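Local coordinates for Mll7089 protein (Mesorhizobium loti, PDB 2OZ8), which is of unknown function but probably binds magnesium and may act as a hydro-lyase, at residues A[132-137]-A[190-195]; A[154-159]-A[318-323]; A[178-183]-A[218-223]; A[298-303]-A[325-330]; A[302-307]-A[314-319]. One frame throughout, in Å; residues are numbered along the deposited sequence.

All five contacts involve strands, helices or loops of the barrel domain. Contact 1 spans the barrel interior, between strands that are not neighbours in the sheet. Contacts 3 and 5 lie on the outer side, where helix packs against strand or strand-leading loop. Contact 2 wedges a ring from the loop after strand 313-318 against helix 146-158, touching contact 1 through Ala137. Contact 4 joins two loops beside the antiparallel sheet. Contacts 4 and 5 are wholly buried and apolar across their segments; contact 2 is mostly buried and apolar too, with Ile159 exposed. Contacts 1 and 3 reach toward the surface and include polar or ionisable groups, two lysines in the first and a histidine beside a glutamate in the second.

Contact 1 (A[132-137]-A[190-195])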
# COMPACT_ATOMS: atom_id res chain seq x y z
N ARG A 132 -2.55 -24.70 35.06
CA ARG A 132 -1.97 -25.68 34.17
C ARG A 132 -2.10 -25.37 32.70
O ARG A 132 -2.99 -24.62 32.28
CB ARG A 132 -2.51 -27.07 34.47
CG ARG A 132 -3.80 -27.34 33.85
CD ARG A 132 -4.32 -28.66 34.24
NE ARG A 132 -5.60 -28.86 33.60
CZ ARG A 132 -6.25 -30.02 33.60
NH1 ARG A 132 -5.70 -31.06 34.24
NH2 ARG A 132 -7.42 -30.12 32.98
N VAL A 133 -1.21 -25.98 31.93
CA VAL A 133 -1.15 -25.86 30.49
C VAL A 133 -0.79 -27.20 29.86
O VAL A 133 -0.03 -27.96 30.42
CB VAL A 133 -0.14 -24.77 30.11
CG1 VAL A 133 1.27 -25.15 30.45
CG2 VAL A 133 -0.32 -24.39 28.65
N LYS A 134 -1.34 -27.49 28.70
CA LYS A 134 -0.89 -28.65 27.91
C LYS A 134 0.56 -28.60 27.53
O LYS A 134 1.10 -27.54 27.12
CB LYS A 134 -1.69 -28.72 26.62
CG LYS A 134 -3.18 -28.85 26.88
CD LYS A 134 -3.93 -29.15 25.60
CE LYS A 134 -4.77 -27.99 25.24
NZ LYS A 134 -5.68 -28.42 24.15
N ALA A 135 1.20 -29.75 27.59
CA ALA A 135 2.60 -29.83 27.26
C ALA A 135 2.71 -30.77 26.05
O ALA A 135 1.98 -31.73 25.96
CB ALA A 135 3.40 -30.36 28.48
N TYR A 136 3.60 -30.47 25.11
CA TYR A 136 3.79 -31.38 24.00
C TYR A 136 5.19 -31.91 24.07
O TYR A 136 6.06 -31.29 24.66
CB TYR A 136 3.49 -30.73 22.65
CG TYR A 136 4.36 -29.57 22.26
CD1 TYR A 136 5.51 -29.78 21.53
CD2 TYR A 136 4.00 -28.27 22.54
CE1 TYR A 136 6.29 -28.73 21.10
CE2 TYR A 136 4.78 -27.17 22.12
CZ TYR A 136 5.92 -27.43 21.40
OH TYR A 136 6.77 -26.45 20.97
N ALA A 137 5.39 -33.10 23.52
CA ALA A 137 6.66 -33.77 23.64
C ALA A 137 7.47 -33.40 22.41
O ALA A 137 7.00 -33.56 21.32
CB ALA A 137 6.44 -35.28 23.70
N GLY A 190 -4.66 -40.27 16.16
CA GLY A 190 -5.35 -38.99 16.47
C GLY A 190 -4.64 -38.08 17.48
O GLY A 190 -5.23 -37.13 17.96
N SER A 191 -3.39 -38.43 17.80
CA SER A 191 -2.40 -37.55 18.40
C SER A 191 -2.12 -36.30 17.54
O SER A 191 -2.22 -36.36 16.33
CB SER A 191 -1.12 -38.32 18.52
OG SER A 191 -1.29 -39.32 19.48
N LYS A 192 -1.74 -35.20 18.17
CA LYS A 192 -1.48 -33.94 17.49
C LYS A 192 -0.01 -33.95 17.07
O LYS A 192 0.86 -34.43 17.82
CB LYS A 192 -1.82 -32.78 18.46
CG LYS A 192 -3.32 -32.51 18.56
CD LYS A 192 -3.77 -32.17 19.97
CE LYS A 192 -5.22 -31.42 20.04
NZ LYS A 192 -5.60 -30.69 21.44
N VAL A 193 0.28 -33.45 15.86
CA VAL A 193 1.68 -33.47 15.36
C VAL A 193 2.17 -32.10 14.86
O VAL A 193 1.45 -31.41 14.13
CB VAL A 193 1.89 -34.57 14.23
CG1 VAL A 193 3.28 -34.54 13.67
CG2 VAL A 193 1.56 -35.98 14.79
N MET A 194 3.37 -31.71 15.25
CA MET A 194 3.99 -30.50 14.73
C MET A 194 5.31 -30.85 14.08
O MET A 194 6.02 -31.78 14.53
CB MET A 194 4.22 -29.46 15.85
CG MET A 194 3.01 -29.22 16.87
SD MET A 194 2.45 -30.45 18.15
CE MET A 194 2.15 -29.25 19.34
N ILE A 195 5.65 -30.10 13.02
CA ILE A 195 6.98 -30.21 12.44
C ILE A 195 7.74 -28.90 12.55
O ILE A 195 7.15 -27.85 12.51
CB ILE A 195 6.98 -30.69 10.96
CG1 ILE A 195 6.14 -29.78 10.09
CG2 ILE A 195 6.54 -32.16 10.86
CD1 ILE A 195 6.43 -29.90 8.60
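The interior of the TIM-type barrel brings Tyr136 of strand 132-138 against Met194 of strand 192-196, with strand 163-167 lying between the two in the sheet. Met194 CE comes over one face of the Tyr136 ring, 4.0 Å from its centroid and 23° off the ring normal, a CH-pi contact displaced toward the rim. The methionine sulfur follows at an oblique angle, SD lying 5.0 Å from the centroid of the Tyr136 ring, which makes the pair a Met-aromatic contact. Bends at chi2 (70°) and chi3 (141°) swing the Met194 methyl back over the tyrosine. Two residues earlier on each strand, Lys134 and Lys192 approach with their chains roughly perpendicular. Glu314 forms a salt bridge with Lys134 and would offset part of the repulsion between the two ammonium groups, while Trp315 packs against both lysine chains. The lysines end with Lys134 NZ 3.5 Å from Lys192 NZ.

Contact 2 (A[154-159]-A[318-323])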
# COMPACT_ATOMS: atom_id res chain seq x y z
N SER A 154 7.70 -43.13 21.87
CA SER A 154 6.84 -44.08 22.57
C SER A 154 6.94 -43.97 24.12
O SER A 154 5.94 -44.13 24.83
CB SER A 154 7.03 -45.50 22.05
OG SER A 154 8.33 -45.90 22.34
N HIS A 155 8.11 -43.63 24.67
CA HIS A 155 8.08 -43.19 26.06
C HIS A 155 7.13 -41.99 26.29
O HIS A 155 6.28 -42.04 27.19
CB HIS A 155 9.46 -42.86 26.61
CG HIS A 155 9.44 -42.58 28.09
ND1 HIS A 155 9.71 -41.33 28.62
CD2 HIS A 155 9.15 -43.38 29.14
CE1 HIS A 155 9.60 -41.39 29.93
NE2 HIS A 155 9.27 -42.62 30.28
N ALA A 156 7.22 -40.91 25.50
CA ALA A 156 6.27 -39.81 25.72
C ALA A 156 4.78 -40.25 25.71
O ALA A 156 3.99 -39.83 26.58
CB ALA A 156 6.51 -38.65 24.77
N ALA A 157 4.40 -41.06 24.74
CA ALA A 157 3.02 -41.58 24.69
C ALA A 157 2.69 -42.44 25.93
O ALA A 157 1.57 -42.30 26.50
CB ALA A 157 2.74 -42.33 23.39
N SER A 158 3.64 -43.28 26.36
CA SER A 158 3.47 -44.11 27.59
C SER A 158 2.91 -43.34 28.76
O SER A 158 2.02 -43.84 29.45
CB SER A 158 4.80 -44.66 28.10
OG SER A 158 5.14 -45.81 27.42
N ILE A 159 3.49 -42.15 29.00
CA ILE A 159 3.17 -41.31 30.17
C ILE A 159 2.21 -40.15 29.83
O ILE A 159 2.07 -39.20 30.61
CB ILE A 159 4.46 -40.74 30.82
CG1 ILE A 159 5.10 -39.67 29.91
CG2 ILE A 159 5.46 -41.91 31.20
CD1 ILE A 159 6.47 -39.24 30.33
N TYR A 318 8.08 -29.29 25.91
CA TYR A 318 8.96 -30.06 26.82
C TYR A 318 9.84 -31.07 26.04
O TYR A 318 9.33 -31.82 25.22
CB TYR A 318 8.18 -30.76 27.95
CG TYR A 318 9.11 -31.49 28.88
CD1 TYR A 318 9.91 -30.79 29.79
CD2 TYR A 318 9.26 -32.88 28.79
CE1 TYR A 318 10.84 -31.46 30.60
CE2 TYR A 318 10.19 -33.57 29.59
CZ TYR A 318 10.95 -32.85 30.49
OH TYR A 318 11.82 -33.54 31.24
N SER A 319 11.14 -31.10 26.33
CA SER A 319 12.11 -31.78 25.46
C SER A 319 12.93 -32.89 26.14
O SER A 319 13.90 -33.37 25.59
CB SER A 319 13.03 -30.76 24.82
OG SER A 319 12.33 -29.97 23.87
N PHE A 320 12.51 -33.28 27.34
CA PHE A 320 13.14 -34.39 28.04
C PHE A 320 14.64 -34.20 28.25
O PHE A 320 15.37 -35.17 28.29
CB PHE A 320 12.83 -35.73 27.33
CG PHE A 320 11.37 -35.99 27.19
CD1 PHE A 320 10.69 -36.66 28.18
CD2 PHE A 320 10.66 -35.51 26.07
CE1 PHE A 320 9.35 -36.87 28.08
CE2 PHE A 320 9.28 -35.72 25.97
CZ PHE A 320 8.64 -36.38 26.98
N GLN A 321 15.10 -32.96 28.43
CA GLN A 321 16.55 -32.74 28.68
C GLN A 321 17.01 -33.24 30.10
O GLN A 321 16.20 -33.33 31.03
CB GLN A 321 16.91 -31.29 28.40
CG GLN A 321 16.83 -30.93 26.91
CD GLN A 321 16.81 -29.45 26.65
OE1 GLN A 321 17.68 -28.93 25.95
NE2 GLN A 321 15.80 -28.75 27.21
N ASN A 322 18.28 -33.64 30.23
CA ASN A 322 18.77 -34.15 31.53
C ASN A 322 19.20 -32.98 32.40
O ASN A 322 20.39 -32.73 32.53
CB ASN A 322 19.90 -35.16 31.38
CG ASN A 322 21.15 -34.55 30.74
OD1 ASN A 322 21.04 -33.64 29.90
ND2 ASN A 322 22.36 -35.04 31.12
N PHE A 323 18.23 -32.29 32.99
CA PHE A 323 18.44 -31.02 33.72
C PHE A 323 17.96 -31.10 35.18
O PHE A 323 18.30 -30.28 35.97
CB PHE A 323 17.66 -29.84 33.05
CG PHE A 323 18.21 -29.40 31.70
CD1 PHE A 323 19.42 -29.86 31.22
CD2 PHE A 323 17.50 -28.48 30.93
CE1 PHE A 323 19.93 -29.43 29.94
CE2 PHE A 323 17.98 -28.04 29.69
CZ PHE A 323 19.21 -28.50 29.20
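Phe320 sets its CG anti to its own carbonyl carbon (chi1 -56°), and this turns the ring toward Ala156 and Ile159 at the end of helix 146-158. Phe320 takes up left-handed helical backbone angles just after the barrel strand 313-318 ends. Ala156 CB meets the far end of the ring obliquely, 3.8 Å from Phe320 CZ. Ile159, the first residue to leave the helix, sends its branch in from the edge, near the ring plane, with CD1 4.4 Å from Phe320 CE1. The small alanine methyl lets the aromatic ring come close to the helix. Ala137 of strand 132-138 touches both Ala156 and Phe320, so the ring sits where helix, strand and loop converge on the outer side of the barrel. Tyr161 meets Phe320 edge-to-face. Within the loop segment, the Tyr318 ring also stands edge-to-face to Phe320, its CE2 placed 3.4 Å above the plane of the Phe320 ring and offset toward the rim, while Phe320 N lies 3.2 Å above the plane of the Tyr318 ring.

Contact 3 (A[178-183]-A[218-223]); sequences RRLELL and HDLLWV
His218 extends its imidazole from CB toward helix 173-184 and lays one face of it against Leu180 CB, with CE1 near the backbone of Glu181. A chi1 of -50° places CG beside the backbone N, which directs the ring at the helix. Beyond CG, CD2 touches the leucine branch, 4.2 Å from Leu180 CD1. On the other arm of the ring, ND1 passes 4.0 Å from Leu180 CB. At the tip, His218 CE1 reaches the helix backbone, 3.8 Å from Leu180 C and equally far from Glu181 N, while NE2 is 4.3 Å from Glu181 CG. Leu180 CB stands almost exactly over the ring centre, 3.9 Å from the centroid of His218 and only 10° off the normal, a well-centred CH-pi contact. The Glu181 carboxylate stays too far for a salt bridge, OE2 being 5.3 Å from His218 NE2, though its charge might still be felt by the imidazole. Swapping the histidine for an alanine would probably leave Leu180 CB without its ring face and open a gap beside the helix backbone. Deeper in, Leu180 CD2 and Leu220 CD2 make a looser apolar contact. Ile213 of helix 203-215 touches both Leu180 and His218. Helix 173-184 thus lies on the outside of the barrel, packed against the loop that leads from helix 203-215 into strand 222-224, as in the helical layer of a beta/alpha barrel.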
# COMPACT_ATOMS: atom_id res chain seq x y z
N ARG A 178 9.84 -40.22 6.15
CA ARG A 178 10.07 -41.40 6.93
C ARG A 178 9.93 -41.15 8.41
O ARG A 178 9.32 -41.97 9.11
CB ARG A 178 11.46 -41.92 6.64
CG ARG A 178 11.59 -43.45 6.63
CD ARG A 178 12.54 -43.82 5.45
NE ARG A 178 13.87 -43.22 5.64
CZ ARG A 178 14.60 -43.37 6.76
NH1 ARG A 178 14.10 -44.08 7.80
NH2 ARG A 178 15.82 -42.79 6.83
N ARG A 179 10.51 -40.05 8.91
CA ARG A 179 10.35 -39.69 10.34
C ARG A 179 8.88 -39.55 10.76
O ARG A 179 8.53 -39.98 11.84
CB ARG A 179 11.14 -38.42 10.72
CG ARG A 179 12.64 -38.58 10.68
CD ARG A 179 13.16 -39.69 11.64
NE ARG A 179 13.80 -39.15 12.84
CZ ARG A 179 14.94 -39.56 13.38
NH1 ARG A 179 15.61 -40.58 12.87
NH2 ARG A 179 15.38 -38.96 14.48
N LEU A 180 8.05 -38.95 9.90
CA LEU A 180 6.61 -38.81 10.16
C LEU A 180 5.90 -40.18 10.17
O LEU A 180 5.03 -40.45 11.05
CB LEU A 180 5.93 -37.92 9.11
CG LEU A 180 6.14 -36.41 9.12
CD1 LEU A 180 5.89 -35.81 7.74
CD2 LEU A 180 5.25 -35.77 10.18
N GLU A 181 6.22 -41.02 9.19
CA GLU A 181 5.76 -42.43 9.22
C GLU A 181 6.22 -43.17 10.50
O GLU A 181 5.43 -43.85 11.11
CB GLU A 181 6.23 -43.20 7.96
CG GLU A 181 5.51 -42.96 6.66
CD GLU A 181 6.33 -43.48 5.43
OE1 GLU A 181 7.18 -44.41 5.58
OE2 GLU A 181 6.12 -42.94 4.29
N LEU A 182 7.51 -43.07 10.87
CA LEU A 182 8.00 -43.67 12.13
C LEU A 182 7.21 -43.16 13.33
O LEU A 182 6.81 -43.95 14.21
CB LEU A 182 9.47 -43.35 12.38
CG LEU A 182 10.64 -44.22 11.94
CD1 LEU A 182 11.88 -43.91 12.83
CD2 LEU A 182 10.26 -45.73 12.03
N LEU A 183 6.99 -41.85 13.37
CA LEU A 183 6.22 -41.27 14.47
C LEU A 183 4.81 -41.88 14.57
O LEU A 183 4.35 -42.17 15.68
CB LEU A 183 6.20 -39.75 14.38
CG LEU A 183 5.45 -39.02 15.47
CD1 LEU A 183 6.11 -39.06 16.86
CD2 LEU A 183 5.14 -37.57 15.05
N HIS A 218 -0.67 -37.16 6.75
CA HIS A 218 -0.28 -36.62 8.01
C HIS A 218 -0.92 -35.25 8.27
O HIS A 218 -0.65 -34.28 7.58
CB HIS A 218 1.26 -36.55 8.11
CG HIS A 218 1.96 -37.82 7.73
ND1 HIS A 218 2.11 -38.88 8.60
CD2 HIS A 218 2.63 -38.16 6.60
CE1 HIS A 218 2.81 -39.83 8.02
NE2 HIS A 218 3.14 -39.42 6.80
N ASP A 219 -1.75 -35.20 9.30
CA ASP A 219 -2.42 -33.99 9.70
C ASP A 219 -1.60 -33.25 10.76
O ASP A 219 -1.32 -33.79 11.81
CB ASP A 219 -3.83 -34.33 10.21
CG ASP A 219 -4.85 -34.56 9.07
OD1 ASP A 219 -4.47 -34.96 7.93
OD2 ASP A 219 -6.06 -34.32 9.30
N LEU A 220 -1.22 -32.00 10.47
CA LEU A 220 -0.38 -31.22 11.35
C LEU A 220 -1.13 -30.17 12.05
O LEU A 220 -1.88 -29.42 11.43
CB LEU A 220 0.73 -30.53 10.57
CG LEU A 220 1.66 -31.42 9.74
CD1 LEU A 220 2.58 -30.54 8.93
CD2 LEU A 220 2.47 -32.38 10.59
N LEU A 221 -0.90 -30.07 13.36
CA LEU A 221 -1.31 -28.91 14.15
C LEU A 221 -0.59 -27.61 13.76
O LEU A 221 -1.22 -26.55 13.61
CB LEU A 221 -1.08 -29.21 15.62
CG LEU A 221 -1.68 -28.22 16.60
CD1 LEU A 221 -3.24 -27.97 16.25
CD2 LEU A 221 -1.43 -28.68 18.03
N TRP A 222 0.73 -27.67 13.59
CA TRP A 222 1.47 -26.49 13.11
C TRP A 222 2.83 -26.88 12.55
O TRP A 222 3.35 -27.95 12.83
CB TRP A 222 1.59 -25.35 14.15
CG TRP A 222 2.59 -25.50 15.31
CD1 TRP A 222 3.94 -25.66 15.22
CD2 TRP A 222 2.30 -25.43 16.72
NE1 TRP A 222 4.51 -25.72 16.47
CE2 TRP A 222 3.53 -25.59 17.41
CE3 TRP A 222 1.13 -25.25 17.46
CZ2 TRP A 222 3.61 -25.57 18.82
CZ3 TRP A 222 1.21 -25.23 18.81
CH2 TRP A 222 2.44 -25.41 19.50
N VAL A 223 3.33 -26.01 11.70
CA VAL A 223 4.69 -26.08 11.23
C VAL A 223 5.40 -24.86 11.82
O VAL A 223 4.91 -23.72 11.75
CB VAL A 223 4.79 -26.15 9.66
CG1 VAL A 223 4.04 -25.01 8.99
CG2 VAL A 223 6.25 -26.20 9.19

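Contact 4 (A[298-303]-A[325-330])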
# COMPACT_ATOMS: atom_id res chain seq x y z
N THR A 298 11.92 -23.54 27.83
CA THR A 298 12.57 -22.68 28.79
C THR A 298 13.41 -23.57 29.70
O THR A 298 13.03 -24.71 29.98
CB THR A 298 11.57 -21.74 29.52
OG1 THR A 298 10.55 -22.47 30.22
CG2 THR A 298 10.89 -20.81 28.48
N PHE A 299 14.58 -23.10 30.11
CA PHE A 299 15.41 -23.89 31.01
C PHE A 299 14.66 -24.26 32.27
O PHE A 299 14.21 -23.41 32.99
CB PHE A 299 16.75 -23.20 31.34
CG PHE A 299 17.81 -24.16 31.75
CD1 PHE A 299 18.71 -24.65 30.82
CD2 PHE A 299 17.86 -24.65 33.06
CE1 PHE A 299 19.68 -25.58 31.18
CE2 PHE A 299 18.84 -25.58 33.44
CZ PHE A 299 19.74 -26.04 32.50
N LEU A 300 14.51 -25.57 32.48
CA LEU A 300 13.79 -26.15 33.60
C LEU A 300 12.33 -25.77 33.72
O LEU A 300 11.75 -25.88 34.78
CB LEU A 300 14.55 -25.94 34.95
CG LEU A 300 15.68 -26.95 35.15
CD1 LEU A 300 16.46 -26.68 36.43
CD2 LEU A 300 15.16 -28.38 35.14
N GLU A 301 11.74 -25.36 32.60
CA GLU A 301 10.29 -25.16 32.45
C GLU A 301 9.77 -24.01 33.30
O GLU A 301 8.60 -23.95 33.63
CB GLU A 301 9.51 -26.47 32.69
CG GLU A 301 9.64 -27.53 31.58
CD GLU A 301 11.07 -28.01 31.40
OE1 GLU A 301 11.66 -28.53 32.38
OE2 GLU A 301 11.62 -27.82 30.28
N ALA A 302 10.66 -23.08 33.63
CA ALA A 302 10.28 -21.81 34.23
C ALA A 302 9.09 -21.11 33.50
O ALA A 302 8.20 -20.49 34.16
CB ALA A 302 11.50 -20.89 34.27
N GLY A 303 9.05 -21.19 32.16
CA GLY A 303 8.03 -20.50 31.38
C GLY A 303 6.66 -21.05 31.68
O GLY A 303 5.68 -20.55 31.14
N HIS A 325 18.45 -32.74 37.87
CA HIS A 325 19.35 -32.91 38.98
C HIS A 325 19.85 -31.56 39.55
O HIS A 325 20.34 -31.49 40.72
CB HIS A 325 20.53 -33.78 38.55
CG HIS A 325 21.39 -33.15 37.52
ND1 HIS A 325 20.99 -33.00 36.21
CD2 HIS A 325 22.64 -32.62 37.60
CE1 HIS A 325 21.95 -32.40 35.53
NE2 HIS A 325 22.96 -32.15 36.35
N LEU A 326 19.69 -30.50 38.77
CA LEU A 326 20.18 -29.23 39.19
C LEU A 326 19.28 -28.54 40.22
O LEU A 326 19.73 -27.61 40.89
CB LEU A 326 20.44 -28.32 38.00
CG LEU A 326 21.48 -28.62 36.92
CD1 LEU A 326 21.25 -27.70 35.72
CD2 LEU A 326 22.93 -28.53 37.38
N VAL A 327 18.03 -28.97 40.35
CA VAL A 327 17.08 -28.28 41.24
C VAL A 327 16.42 -29.25 42.23
O VAL A 327 16.40 -30.47 42.00
CB VAL A 327 15.94 -27.58 40.44
CG1 VAL A 327 16.40 -26.23 39.81
CG2 VAL A 327 15.34 -28.56 39.41
N GLU A 328 15.86 -28.71 43.32
CA GLU A 328 15.24 -29.55 44.37
C GLU A 328 14.01 -30.23 43.86
O GLU A 328 13.94 -31.44 43.94
CB GLU A 328 14.95 -28.75 45.65
CG GLU A 328 16.23 -28.26 46.31
CD GLU A 328 16.03 -27.37 47.51
OE1 GLU A 328 14.88 -26.90 47.80
OE2 GLU A 328 17.08 -27.12 48.18
N GLN A 329 13.05 -29.46 43.35
CA GLN A 329 11.87 -30.03 42.67
C GLN A 329 11.53 -29.35 41.35
O GLN A 329 11.11 -28.18 41.32
CB GLN A 329 10.62 -30.10 43.57
CG GLN A 329 10.51 -28.97 44.48
CD GLN A 329 9.62 -29.21 45.67
OE1 GLN A 329 8.61 -29.90 45.59
NE2 GLN A 329 9.98 -28.59 46.79
N PRO A 330 11.63 -30.12 40.27
CA PRO A 330 11.37 -29.66 38.91
C PRO A 330 9.87 -29.43 38.76
O PRO A 330 9.11 -29.86 39.63
CB PRO A 330 11.81 -30.86 38.05
CG PRO A 330 11.71 -32.04 38.95
CD PRO A 330 11.98 -31.54 40.35
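Thr298 OG1 accepts a 2.8 Å hydrogen bond from Gly303 N, with an N-H...O angle of 154°, and so folds up the loop that presents Phe299 and Leu300 to Leu326 and Val327. Thr298 O takes a second bond, 3.0 Å from Glu301 N, and the backbone angles of Phe299 and Leu300 between them are close to those of a type II beta turn. Leu300 points toward segment 325-330 from this turn, while Phe299 starts off to the side and reaches it with the end of its ring. Leu300 and Val327 meet tip to tip, the single methyl CD1 of the leucine facing both valine branches, with Leu300 CD1 3.4 Å from Val327 CG1 and 3.7 Å from Val327 CG2, a tight fit. The Phe299 ring is swung out with CG opposite the backbone N (chi1 -156°), and Leu326 CD1 lies at the ring edge, in plane, 3.9 Å from Phe299 CZ and just as far from CE2. The leucine side chain runs roughly perpendicular to the phenylalanine. Phe323 stacks on Phe299, and Phe49 of strand 45-52 adjoins both Phe299 and Leu300. The two loops, one from strand 293-295 to helix 304-309 and the other from strand 313-318 toward strand 333-334, are packed together beside the antiparallel sheet that includes strand 45-52.

Contact 5 (A[302-307]-A[314-319])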
# COMPACT_ATOMS: atom_id res chain seq x y z
N ALA A 302 10.66 -23.08 33.63
CA ALA A 302 10.28 -21.81 34.23
C ALA A 302 9.09 -21.11 33.50
O ALA A 302 8.20 -20.49 34.16
CB ALA A 302 11.50 -20.89 34.27
N GLY A 303 9.05 -21.19 32.16
CA GLY A 303 8.03 -20.50 31.38
C GLY A 303 6.66 -21.05 31.68
O GLY A 303 5.68 -20.55 31.14
N VAL A 304 6.56 -22.08 32.52
CA VAL A 304 5.24 -22.59 32.90
C VAL A 304 4.29 -21.48 33.43
O VAL A 304 3.07 -21.48 33.22
CB VAL A 304 5.31 -23.85 33.86
CG1 VAL A 304 5.85 -23.49 35.28
CG2 VAL A 304 3.97 -24.58 33.90
N HIS A 305 4.88 -20.48 34.07
CA HIS A 305 4.13 -19.45 34.74
C HIS A 305 3.52 -18.44 33.80
O HIS A 305 2.39 -18.01 34.03
CB HIS A 305 5.02 -18.79 35.77
CG HIS A 305 5.41 -19.72 36.87
ND1 HIS A 305 4.63 -19.94 37.98
CD2 HIS A 305 6.51 -20.51 37.02
CE1 HIS A 305 5.21 -20.82 38.75
NE2 HIS A 305 6.36 -21.18 38.20
N MET A 306 4.25 -18.05 32.76
CA MET A 306 3.68 -17.21 31.70
C MET A 306 2.72 -18.03 30.88
O MET A 306 1.73 -17.53 30.41
CB MET A 306 4.79 -16.58 30.82
CG MET A 306 5.86 -15.81 31.63
SD MET A 306 7.29 -16.74 32.31
CE MET A 306 8.02 -16.93 30.69
N ALA A 307 2.99 -19.32 30.71
CA ALA A 307 2.10 -20.13 29.86
C ALA A 307 0.73 -20.18 30.46
O ALA A 307 -0.25 -20.00 29.75
CB ALA A 307 2.65 -21.56 29.61
N GLU A 314 -1.96 -21.97 24.72
CA GLU A 314 -2.48 -23.30 25.03
C GLU A 314 -1.40 -24.39 25.14
O GLU A 314 -1.66 -25.46 25.70
CB GLU A 314 -3.70 -23.64 24.12
CG GLU A 314 -3.50 -24.63 22.98
CD GLU A 314 -4.84 -25.12 22.33
OE1 GLU A 314 -5.41 -26.16 22.79
OE2 GLU A 314 -5.29 -24.50 21.34
N TRP A 315 -0.19 -24.12 24.64
CA TRP A 315 0.90 -25.13 24.55
C TRP A 315 2.26 -24.70 25.08
O TRP A 315 2.71 -23.59 24.86
CB TRP A 315 1.08 -25.67 23.14
CG TRP A 315 -0.08 -26.40 22.58
CD1 TRP A 315 -1.00 -25.93 21.69
CD2 TRP A 315 -0.41 -27.81 22.81
NE1 TRP A 315 -1.92 -26.94 21.39
CE2 TRP A 315 -1.58 -28.09 22.06
CE3 TRP A 315 0.16 -28.83 23.60
CZ2 TRP A 315 -2.19 -29.39 22.05
CZ3 TRP A 315 -0.46 -30.10 23.63
CH2 TRP A 315 -1.62 -30.37 22.84
N LEU A 316 2.90 -25.60 25.78
CA LEU A 316 4.25 -25.40 26.29
C LEU A 316 5.16 -26.57 25.83
O LEU A 316 4.76 -27.73 25.91
CB LEU A 316 4.24 -25.30 27.84
CG LEU A 316 5.62 -25.37 28.49
CD1 LEU A 316 5.63 -24.65 29.79
CD2 LEU A 316 6.01 -26.89 28.69
N GLU A 317 6.34 -26.25 25.34
CA GLU A 317 7.27 -27.25 24.85
C GLU A 317 8.03 -27.96 25.97
O GLU A 317 8.61 -27.30 26.86
CB GLU A 317 8.27 -26.60 23.88
CG GLU A 317 9.18 -27.60 23.16
CD GLU A 317 10.07 -26.99 22.17
OE1 GLU A 317 10.20 -25.76 22.19
OE2 GLU A 317 10.67 -27.72 21.35
N TYR A 318 8.08 -29.29 25.91
CA TYR A 318 8.96 -30.06 26.82
C TYR A 318 9.84 -31.07 26.04
O TYR A 318 9.33 -31.82 25.22
CB TYR A 318 8.18 -30.76 27.95
CG TYR A 318 9.11 -31.49 28.88
CD1 TYR A 318 9.91 -30.79 29.79
CD2 TYR A 318 9.26 -32.88 28.79
CE1 TYR A 318 10.84 -31.46 30.60
CE2 TYR A 318 10.19 -33.57 29.59
CZ TYR A 318 10.95 -32.85 30.49
OH TYR A 318 11.82 -33.54 31.24
N SER A 319 11.14 -31.10 26.33
CA SER A 319 12.11 -31.78 25.46
C SER A 319 12.93 -32.89 26.14
O SER A 319 13.90 -33.37 25.59
CB SER A 319 13.03 -30.76 24.82
OG SER A 319 12.33 -29.97 23.87
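The first turn of helix 304-309 lies against strand 313-318 through Gly303, Val304, Ala307 and Leu316, the backbones approaching to 6.7 Å between Ala307 CA and Leu316 CA. That turn is closed by the bond from Ala307 N to Gly303 O, 3.0 Å long, while the backbone at Leu316 is extended, as in a strand. With chi1 at 168° the Leu316 branch points away from its own N, and its CD1 methyl alone does the touching. It rests on the backbone at the start of the helix, with Leu316 CD1 3.8 Å from Val304 CA and 3.9 Å from Val304 N, and 4.2 Å from the carbonyl carbon C of Gly303. Val304 CB is a further neighbour. From one turn along, Ala307 CB comes within 4.3 Å of Leu316 CD1. Gly303 has no side chain and Ala307 only a methyl, while Val304 points aside, so CD1 can reach the backbone. Strand 293-295, helix 304-309 and strand 313-318 make up a beta-alpha-beta unit of the barrel, the two strands being parallel neighbours, and the helix covers Leu316 from outside. Trp315 and Glu317, on the other side of the strand, turn to the barrel interior, where both touch Tyr136 and Glu317 forms a salt bridge with Lys165. Leu316 itself shares backbone hydrogen bonds with Lys134 and Tyr136 of strand 132-138, whose Val133 also packs on Ala307.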